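Local coordinates for protein putative kinase (Chloroflexus aurantiacus, PDB 2RHM) that is of unknown function but probably acts as a P-loop kinase, binding a nucleoside triphosphate and transferring its phosphate, at residues H13-K18 / D116-R121. Sequence-based numbering, arbitrary orientation.
Sequences HPATGK and DVLVER. With BEZ (benzoic acid), chain G.
A loop with the Walker A (P-loop) pattern, running from strand 6-12 into helix 18-29, packs through A15 and T16 against L118 and R121 of helix 115-127, in a fold of the P-loop NTPase type. R121 makes the polar link: its NH1 donates to the carbonyl A15 O at 2.9 Å, with an N-H...O angle of 163°. The oxygen lies at the guanidinium edge, 9° from its plane, and the arginine nitrogen sits in the carbonyl plane. An extended chain from CG to NE carries the group across, while V117 CG1, one turn back on the same helix, sits 3.3 Å above the guanidinium plane, over its centre. NH2 bonds to T167 O, and T167 OG1 bonds to T16 O, so both the arginine and the loop are tied to the segment after strand 162-166. Beside this link, L118 CD2 lies 3.4 Å from the same A15 O and meets T16 CG2 at 3.7 Å. A15 CB points at the helix and packs against R121 CB at 3.9 Å. Within the loop, a type II turn from H13 to T16 sets T16 N on H13 O, and T16 OG1, turned between the backbone N and the carbonyl carbon (chi1 53°), bonds to the same oxygen at 2.7 Å. On the ligand side, where R125 hydrogen-bonds the bound benzoic acid, P14 CB touches its ring atom C6 at 3.5 Å.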
loop_
_atom_site.group_PDB
_atom_site.type_symbol
_atom_site.label_atom_id
_atom_site.label_comp_id
_atom_site.label_asym_id
_atom_site.label_seq_id
_atom_site.Cartn_x
_atom_site.Cartn_y
_atom_site.Cartn_z
ATOM N N HIS B 13 -20.077 -1.693 8.986
ATOM C CA HIS B 13 -20.638 -0.577 8.246
ATOM C C HIS B 13 -19.909 0.741 8.611
ATOM O O HIS B 13 -19.232 0.830 9.624
ATOM C CB HIS B 13 -22.131 -0.456 8.512
ATOM C CG HIS B 13 -22.950 -1.482 7.811
ATOM N ND1 HIS B 13 -22.823 -1.739 6.463
ATOM C CD2 HIS B 13 -23.935 -2.295 8.262
ATOM C CE1 HIS B 13 -23.701 -2.664 6.114
ATOM N NE2 HIS B 13 -24.391 -3.016 7.186
ATOM N N PRO B 14 -20.012 1.766 7.751
ATOM C CA PRO B 14 -19.426 3.055 8.100
ATOM C C PRO B 14 -19.873 3.577 9.480
ATOM O O PRO B 14 -21.042 3.448 9.866
ATOM C CB PRO B 14 -19.916 3.955 6.970
ATOM C CG PRO B 14 -20.003 3.007 5.783
ATOM C CD PRO B 14 -20.603 1.783 6.401
ATOM N N ALA B 15 -18.907 4.097 10.228
ATOM C CA ALA B 15 -19.115 4.669 11.568
ATOM C C ALA B 15 -19.299 3.650 12.711
ATOM O O ALA B 15 -19.582 4.038 13.833
ATOM C CB ALA B 15 -20.240 5.722 11.560
ATOM N N THR B 16 -19.119 2.357 12.453
ATOM C CA THR B 16 -19.253 1.353 13.510
ATOM C C THR B 16 -18.065 1.222 14.478
ATOM O O THR B 16 -18.114 0.393 15.394
ATOM C CB THR B 16 -19.502 -0.053 12.909
ATOM O OG1 THR B 16 -18.491 -0.348 11.944
ATOM C CG2 THR B 16 -20.889 -0.122 12.257
ATOM N N GLY B 17 -17.006 2.002 14.256
ATOM C CA GLY B 17 -15.817 1.958 15.103
ATOM C C GLY B 17 -14.636 1.218 14.494
ATOM O O GLY B 17 -13.569 1.118 15.105
ATOM N N LYS B 18 -14.823 0.677 13.297
ATOM C CA LYS B 18 -13.755 -0.085 12.650
ATOM C C LYS B 18 -12.469 0.710 12.435
ATOM O O LYS B 18 -11.368 0.149 12.502
ATOM C CB LYS B 18 -14.250 -0.715 11.336
ATOM C CG LYS B 18 -14.731 0.266 10.294
ATOM C CD LYS B 18 -15.167 -0.483 9.007
ATOM C CE LYS B 18 -15.818 0.443 8.010
ATOM N NZ LYS B 18 -14.981 1.590 7.623
ATOM N N ASP B 116 -29.351 4.475 15.598
ATOM C CA ASP B 116 -29.345 5.811 16.188
ATOM C C ASP B 116 -27.931 6.320 16.437
ATOM O O ASP B 116 -27.619 7.458 16.122
ATOM C CB ASP B 116 -30.126 5.837 17.501
ATOM C CG ASP B 116 -31.630 5.774 17.296
ATOM O OD1 ASP B 116 -32.107 5.933 16.149
ATOM O OD2 ASP B 116 -32.339 5.573 18.305
ATOM N N VAL B 117 -27.078 5.477 17.006
ATOM C CA VAL B 117 -25.694 5.863 17.255
ATOM C C VAL B 117 -24.945 6.119 15.946
ATOM O O VAL B 117 -24.207 7.085 15.842
ATOM C CB VAL B 117 -24.962 4.818 18.141
ATOM C CG1 VAL B 117 -23.452 4.916 17.989
ATOM C CG2 VAL B 117 -25.395 5.013 19.594
ATOM N N LEU B 118 -25.151 5.265 14.947
ATOM C CA LEU B 118 -24.495 5.431 13.664
ATOM C C LEU B 118 -24.911 6.752 13.020
ATOM O O LEU B 118 -24.068 7.465 12.466
ATOM C CB LEU B 118 -24.797 4.238 12.729
ATOM C CG LEU B 118 -24.208 2.877 13.155
ATOM C CD1 LEU B 118 -24.593 1.765 12.174
ATOM C CD2 LEU B 118 -22.714 2.948 13.273
ATOM N N VAL B 119 -26.196 7.091 13.106
ATOM C CA VAL B 119 -26.670 8.344 12.509
ATOM C C VAL B 119 -26.010 9.546 13.198
ATOM O O VAL B 119 -25.538 10.455 12.518
ATOM C CB VAL B 119 -28.205 8.467 12.501
ATOM C CG1 VAL B 119 -28.632 9.903 12.153
ATOM C CG2 VAL B 119 -28.822 7.491 11.492
ATOM N N GLU B 120 -25.943 9.533 14.527
ATOM C CA GLU B 120 -25.270 10.605 15.276
ATOM C C GLU B 120 -23.814 10.796 14.836
ATOM O O GLU B 120 -23.366 11.930 14.638
ATOM C CB GLU B 120 -25.313 10.324 16.778
ATOM N N ARG B 121 -23.086 9.687 14.662
ATOM C CA ARG B 121 -21.679 9.735 14.293
ATOM C C ARG B 121 -21.463 10.253 12.893
ATOM O O ARG B 121 -20.594 11.092 12.656
ATOM C CB ARG B 121 -21.050 8.346 14.390
ATOM C CG ARG B 121 -20.855 7.879 15.783
ATOM C CD ARG B 121 -20.352 6.451 15.832
ATOM N NE ARG B 121 -20.274 6.019 17.221
ATOM C CZ ARG B 121 -20.096 4.770 17.625
ATOM N NH1 ARG B 121 -19.968 3.783 16.744
ATOM N NH2 ARG B 121 -20.050 4.510 18.924
HETATM C C BEZ G . -16.860 6.966 8.712
HETATM O O1 BEZ G . -16.270 7.409 9.726
HETATM O O2 BEZ G . -16.506 5.867 8.205
HETATM C C1 BEZ G . -17.985 7.750 8.114
HETATM C C2 BEZ G . -18.366 8.958 8.694
HETATM C C3 BEZ G . -19.406 9.683 8.132
HETATM C C4 BEZ G . -20.063 9.201 7.002
HETATM C C5 BEZ G . -19.680 7.984 6.435
HETATM C C6 BEZ G . -18.633 7.259 6.985
#